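Local coordinates for protein maquette-3 (Escherichia coli, PDB 6Z0C) that is a computationally designed four-helix bundle, apparently made to test whether a network of buried charged side chains can be accommodated in a hydrophobic core, at residues K33-I38 and E63-Q68; I69-T74 and A130-D135. All coordinates share one frame; numbering follows the deposited sequence.

Contact 1 (K33-I38 and E63-Q68); sequences KIKLQI and ELEEKQ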
loop_
_atom_site.group_PDB
_atom_site.type_symbol
_atom_site.label_atom_id
_atom_site.label_comp_id
_atom_site.label_asym_id
_atom_site.label_seq_id
_atom_site.Cartn_x
_atom_site.Cartn_y
_atom_site.Cartn_z
ATOM N N LYS A 33 -6.341 -9.645 8.558
ATOM C CA LYS A 33 -7.355 -10.236 9.472
ATOM C C LYS A 33 -8.498 -10.834 8.641
ATOM O O LYS A 33 -8.764 -12.040 8.803
ATOM C CB LYS A 33 -7.860 -9.199 10.480
ATOM C CG LYS A 33 -8.806 -9.747 11.542
ATOM C CD LYS A 33 -9.316 -8.703 12.517
ATOM C CE LYS A 33 -8.211 -7.958 13.237
ATOM N NZ LYS A 33 -8.745 -7.100 14.321
ATOM N N ILE A 34 -9.145 -10.048 7.773
ATOM C CA ILE A 34 -10.311 -10.549 6.982
ATOM C C ILE A 34 -9.845 -11.664 6.039
ATOM O O ILE A 34 -10.601 -12.637 5.883
ATOM C CB ILE A 34 -11.080 -9.447 6.220
ATOM C CG1 ILE A 34 -12.285 -10.060 5.496
ATOM C CG2 ILE A 34 -10.183 -8.677 5.263
ATOM C CD1 ILE A 34 -13.321 -9.066 5.026
ATOM N N LYS A 35 -8.662 -11.544 5.427
ATOM C CA LYS A 35 -8.203 -12.521 4.401
ATOM C C LYS A 35 -7.923 -13.869 5.080
ATOM O O LYS A 35 -8.283 -14.904 4.487
ATOM C CB LYS A 35 -7.035 -11.964 3.582
ATOM C CG LYS A 35 -7.469 -10.964 2.512
ATOM C CD LYS A 35 -6.405 -10.592 1.499
ATOM C CE LYS A 35 -5.903 -11.758 0.672
ATOM N NZ LYS A 35 -6.956 -12.312 -0.212
ATOM N N LEU A 36 -7.368 -13.871 6.295
ATOM C CA LEU A 36 -7.133 -15.129 7.052
ATOM C C LEU A 36 -8.482 -15.734 7.465
ATOM O O LEU A 36 -8.617 -16.968 7.389
ATOM C CB LEU A 36 -6.226 -14.857 8.259
ATOM C CG LEU A 36 -5.701 -16.102 8.975
ATOM C CD1 LEU A 36 -5.109 -17.106 7.994
ATOM C CD2 LEU A 36 -4.666 -15.727 10.023
ATOM N N GLN A 37 -9.453 -14.902 7.860
ATOM C CA GLN A 37 -10.835 -15.350 8.185
ATOM C C GLN A 37 -11.428 -16.025 6.940
ATOM O O GLN A 37 -12.025 -17.101 7.078
ATOM C CB GLN A 37 -11.691 -14.178 8.673
ATOM C CG GLN A 37 -11.298 -13.684 10.059
ATOM C CD GLN A 37 -12.059 -12.459 10.513
ATOM O OE1 GLN A 37 -12.595 -11.694 9.710
ATOM N NE2 GLN A 37 -12.097 -12.256 11.821
ATOM N N ILE A 38 -11.216 -15.438 5.760
ATOM C CA ILE A 38 -11.770 -15.954 4.473
ATOM C C ILE A 38 -11.073 -17.268 4.096
ATOM O O ILE A 38 -11.775 -18.154 3.600
ATOM C CB ILE A 38 -11.706 -14.876 3.374
ATOM C CG1 ILE A 38 -12.842 -13.871 3.575
ATOM C CG2 ILE A 38 -11.727 -15.496 1.984
ATOM C CD1 ILE A 38 -12.712 -12.606 2.765
ATOM N N GLU A 63 -5.157 -22.362 -2.497
ATOM C CA GLU A 63 -3.692 -22.299 -2.777
ATOM C C GLU A 63 -3.268 -20.851 -3.066
ATOM O O GLU A 63 -2.242 -20.412 -2.513
ATOM C CB GLU A 63 -3.309 -23.170 -3.975
ATOM C CG GLU A 63 -3.712 -24.625 -3.834
ATOM C CD GLU A 63 -3.023 -25.563 -4.811
ATOM O OE1 GLU A 63 -3.031 -26.783 -4.557
ATOM O OE2 GLU A 63 -2.477 -25.073 -5.823
ATOM N N LEU A 64 -4.013 -20.147 -3.921
ATOM C CA LEU A 64 -3.722 -18.739 -4.318
ATOM C C LEU A 64 -3.822 -17.844 -3.076
ATOM O O LEU A 64 -2.994 -16.937 -2.933
ATOM C CB LEU A 64 -4.697 -18.309 -5.423
ATOM C CG LEU A 64 -4.810 -16.807 -5.698
ATOM C CD1 LEU A 64 -3.451 -16.175 -5.971
ATOM C CD2 LEU A 64 -5.748 -16.542 -6.872
ATOM N N GLU A 65 -4.785 -18.119 -2.199
ATOM C CA GLU A 65 -5.070 -17.305 -0.988
ATOM C C GLU A 65 -3.822 -17.227 -0.092
ATOM O O GLU A 65 -3.520 -16.124 0.416
ATOM C CB GLU A 65 -6.262 -17.899 -0.237
ATOM C CG GLU A 65 -7.109 -16.855 0.459
ATOM C CD GLU A 65 -7.970 -16.002 -0.450
ATOM O OE1 GLU A 65 -8.649 -16.569 -1.330
ATOM O OE2 GLU A 65 -7.974 -14.772 -0.262
ATOM N N GLU A 66 -3.120 -18.345 0.103
ATOM C CA GLU A 66 -1.927 -18.409 0.993
ATOM C C GLU A 66 -0.835 -17.489 0.427
ATOM O O GLU A 66 -0.168 -16.802 1.228
ATOM C CB GLU A 66 -1.451 -19.854 1.158
ATOM C CG GLU A 66 -2.378 -20.705 2.015
ATOM C CD GLU A 66 -2.373 -20.409 3.509
ATOM O OE1 GLU A 66 -3.249 -20.952 4.219
ATOM O OE2 GLU A 66 -1.496 -19.647 3.967
ATOM N N LYS A 67 -0.689 -17.449 -0.901
ATOM C CA LYS A 67 0.294 -16.582 -1.607
ATOM C C LYS A 67 -0.063 -15.107 -1.386
ATOM O O LYS A 67 0.864 -14.307 -1.162
ATOM C CB LYS A 67 0.329 -16.921 -3.100
ATOM C CG LYS A 67 0.842 -18.317 -3.424
ATOM C CD LYS A 67 0.662 -18.714 -4.873
ATOM C CE LYS A 67 0.685 -20.215 -5.068
ATOM N NZ LYS A 67 0.805 -20.580 -6.499
ATOM N N GLN A 68 -1.352 -14.764 -1.459
ATOM C CA GLN A 68 -1.857 -13.372 -1.305
ATOM C C GLN A 68 -1.607 -12.884 0.125
ATOM O O GLN A 68 -1.268 -11.698 0.291
ATOM C CB GLN A 68 -3.345 -13.292 -1.641
ATOM C CG GLN A 68 -3.644 -13.539 -3.110
ATOM C CD GLN A 68 -5.122 -13.510 -3.406
ATOM O OE1 GLN A 68 -5.959 -13.696 -2.525
ATOM N NE2 GLN A 68 -5.453 -13.266 -4.662
#
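Two bends near the end of Lys35, at chi3 and chi4, both near 60°, curl its ammonium group toward Glu65 and Gln68, while a bend at chi2 (73°) swings the carboxylate of Glu65 toward the lysine. The ammonium and carboxylate close a salt bridge across the two helices, with Lys35 NZ 2.7 Å from Glu65 OE2 and the nitrogen lying nearly in line with the C-O bond of that oxygen. A second hydrogen bond runs from Lys35 NZ to Gln68 OE1 at 2.9 Å; here the donor sits above the carbonyl plane, 39° out of it. A main partner of the same nitrogen is Glu136 OE1 of helix 105-144, in a salt bridge, so Lys35 NZ has three polar partners. The extended side chain of Gln68 meets Lys35 at roughly a right angle, and its CB lies 3.8 Å from Lys35 CE, so the glutamine offers hydrocarbon to the lysine stem as well as an oxygen to its tip.

Helices 4-48 and 52-99 run antiparallel here, with 10.3 Å between the axes of the two segments, a separation that a long, flexible lysine can span. Ile38 brings CG2 to 4.4 Å from Glu65 OE2 and also touches Val165 of helix 152-194, giving the charged cluster an aliphatic border. Lys162 pairs with Glu65 in turn, which extends the ion pairing through all four helices. With acids and bases alternating in this buried chain, each charge is offset by an opposite neighbour, which would probably favour the ionised forms and repay part of the cost of removing them from water.

Contact 2 (I69-T74 and A130-D135); sequences IELLET and AKQLED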
loop_
_atom_site.group_PDB
_atom_site.type_symbol
_atom_site.label_atom_id
_atom_site.label_comp_id
_atom_site.label_asym_id
_atom_site.label_seq_id
_atom_site.Cartn_x
_atom_site.Cartn_y
_atom_site.Cartn_z
ATOM N N ILE A 69 -1.777 -13.754 1.121
ATOM C CA ILE A 69 -1.467 -13.418 2.544
ATOM C C ILE A 69 0.017 -13.048 2.633
ATOM O O ILE A 69 0.323 -12.013 3.253
ATOM C CB ILE A 69 -1.834 -14.563 3.509
ATOM C CG1 ILE A 69 -3.338 -14.617 3.786
ATOM C CG2 ILE A 69 -1.041 -14.439 4.800
ATOM C CD1 ILE A 69 -3.833 -13.553 4.743
ATOM N N GLU A 70 0.905 -13.850 2.035
ATOM C CA GLU A 70 2.371 -13.621 2.137
ATOM C C GLU A 70 2.705 -12.283 1.473
ATOM O O GLU A 70 3.546 -11.561 2.023
ATOM C CB GLU A 70 3.191 -14.770 1.546
ATOM C CG GLU A 70 4.692 -14.633 1.790
ATOM C CD GLU A 70 5.127 -14.104 3.154
ATOM O OE1 GLU A 70 5.747 -13.015 3.201
ATOM O OE2 GLU A 70 4.868 -14.788 4.170
ATOM N N LEU A 71 2.047 -11.941 0.362
ATOM C CA LEU A 71 2.284 -10.647 -0.332
ATOM C C LEU A 71 1.935 -9.479 0.601
ATOM O O LEU A 71 2.701 -8.502 0.624
ATOM C CB LEU A 71 1.469 -10.553 -1.624
ATOM C CG LEU A 71 1.476 -9.156 -2.248
ATOM C CD1 LEU A 71 2.885 -8.756 -2.660
ATOM C CD2 LEU A 71 0.530 -9.074 -3.425
ATOM N N LEU A 72 0.811 -9.549 1.318
ATOM C CA LEU A 72 0.391 -8.477 2.265
ATOM C C LEU A 72 1.492 -8.246 3.307
ATOM O O LEU A 72 1.734 -7.076 3.648
ATOM C CB LEU A 72 -0.936 -8.847 2.936
ATOM C CG LEU A 72 -2.185 -8.655 2.077
ATOM C CD1 LEU A 72 -3.429 -9.083 2.837
ATOM C CD2 LEU A 72 -2.322 -7.213 1.611
ATOM N N GLU A 73 2.139 -9.311 3.788
ATOM C CA GLU A 73 3.234 -9.209 4.792
ATOM C C GLU A 73 4.438 -8.510 4.143
ATOM O O GLU A 73 5.101 -7.733 4.845
ATOM C CB GLU A 73 3.567 -10.584 5.376
ATOM C CG GLU A 73 2.440 -11.174 6.221
ATOM C CD GLU A 73 2.182 -10.503 7.564
ATOM O OE1 GLU A 73 2.876 -9.515 7.887
ATOM O OE2 GLU A 73 1.282 -10.974 8.293
ATOM N N THR A 74 4.688 -8.746 2.848
ATOM C CA THR A 74 5.700 -8.011 2.036
ATOM C C THR A 74 5.365 -6.515 2.016
ATOM O O THR A 74 6.298 -5.698 2.145
ATOM C CB THR A 74 5.799 -8.561 0.606
ATOM O OG1 THR A 74 6.359 -9.871 0.687
ATOM C CG2 THR A 74 6.641 -7.700 -0.310
ATOM N N ALA A 130 -2.738 -3.637 -7.012
ATOM C CA ALA A 130 -3.537 -3.654 -8.262
ATOM C C ALA A 130 -3.696 -5.098 -8.758
ATOM O O ALA A 130 -4.813 -5.473 -9.149
ATOM C CB ALA A 130 -2.888 -2.782 -9.310
ATOM N N LYS A 131 -2.609 -5.875 -8.742
ATOM C CA LYS A 131 -2.587 -7.289 -9.193
ATOM C C LYS A 131 -3.456 -8.135 -8.256
ATOM O O LYS A 131 -4.279 -8.918 -8.763
ATOM C CB LYS A 131 -1.145 -7.802 -9.275
ATOM C CG LYS A 131 -0.986 -9.260 -9.694
ATOM C CD LYS A 131 -1.922 -9.700 -10.807
ATOM C CE LYS A 131 -1.456 -10.943 -11.537
ATOM N NZ LYS A 131 -1.371 -12.116 -10.635
ATOM N N GLN A 132 -3.305 -7.979 -6.938
ATOM C CA GLN A 132 -4.104 -8.758 -5.952
ATOM C C GLN A 132 -5.590 -8.430 -6.156
ATOM O O GLN A 132 -6.407 -9.359 -6.132
ATOM C CB GLN A 132 -3.636 -8.491 -4.520
ATOM C CG GLN A 132 -4.303 -9.411 -3.507
ATOM C CD GLN A 132 -3.633 -9.406 -2.153
ATOM O OE1 GLN A 132 -4.221 -9.008 -1.149
ATOM N NE2 GLN A 132 -2.395 -9.865 -2.113
ATOM N N LEU A 133 -5.916 -7.158 -6.391
ATOM C CA LEU A 133 -7.299 -6.672 -6.639
ATOM C C LEU A 133 -7.874 -7.359 -7.886
ATOM O O LEU A 133 -9.027 -7.827 -7.823
ATOM C CB LEU A 133 -7.253 -5.150 -6.789
ATOM C CG LEU A 133 -8.588 -4.446 -7.016
ATOM C CD1 LEU A 133 -9.587 -4.782 -5.920
ATOM C CD2 LEU A 133 -8.372 -2.944 -7.094
ATOM N N GLU A 134 -7.096 -7.444 -8.967
ATOM C CA GLU A 134 -7.506 -8.127 -10.225
ATOM C C GLU A 134 -7.842 -9.591 -9.923
ATOM O O GLU A 134 -8.893 -10.059 -10.389
ATOM C CB GLU A 134 -6.413 -8.039 -11.288
ATOM C CG GLU A 134 -6.375 -6.697 -11.987
ATOM C CD GLU A 134 -5.331 -6.609 -13.084
ATOM O OE1 GLU A 134 -5.344 -7.483 -13.976
ATOM O OE2 GLU A 134 -4.502 -5.681 -13.033
ATOM N N ASP A 135 -6.980 -10.281 -9.172
ATOM C CA ASP A 135 -7.147 -11.715 -8.814
ATOM C C ASP A 135 -8.412 -11.895 -7.956
ATOM O O ASP A 135 -9.115 -12.912 -8.151
ATOM C CB ASP A 135 -5.886 -12.258 -8.133
ATOM C CG ASP A 135 -4.699 -12.405 -9.073
ATOM O OD1 ASP A 135 -4.905 -12.372 -10.304
ATOM O OD2 ASP A 135 -3.577 -12.550 -8.571
#
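Leu71 points toward helix 105-144 and meets the amide of Gln132: Leu71 CD2 lies 3.3 Å from Gln132 NE2, a close approach of a methyl to an amide nitrogen. The two side chains run past one another in opposite senses, and CG of the leucine also lies near the same nitrogen, at 3.9 Å from Gln132 NE2. The backbones stay well apart at this point, the CA atoms of Leu71 and Gln132 being 8.7 Å from each other, so the side chains alone close the gap.

Gln132 reaches this far because its chain is stretched out, with chi1 at -172° and chi2 at 166°. In a four-helix bundle the core is filled by side chains from neighbouring helices; here an amide sits among leucines. Its NE2 has a weak hydrogen bond to the backbone carbonyl of Gln68, one helical turn before Leu72, which gives the buried nitrogen a polar partner.

Leu72 comes next and takes the other end of the amide. It meets Gln132 at about a right angle, with Leu72 CD2 3.8 Å from Gln132 OE1 and Leu72 CG equally near that oxygen. Branched and wholly aliphatic, the leucine suits a place between helices, since its side chain also touches Leu32 of helix 4-48.

Contacts 1 and 2 follow one another directly along helix 52-99, with centres 9 Å apart, so one helix faces 4-48 in the first and 105-144 in the second. The lysine of contact 1 packs on the glutamine of contact 2, with Lys35 CE 3.7 Å from Gln132 OE1. Hydrocarbon joins them too, Lys35 CD lying 3.6 Å from Leu72 CD1, and the amide nitrogen Gln68 NE2 packs against Asp135 CB at 3.6 Å. The aliphatic stem of Lys35 thus shares the core with leucine before its charged end enters the ion-pair network. The potassium ion, bound at Gly101, Gly103 and Gln200, involves no residue of either contact.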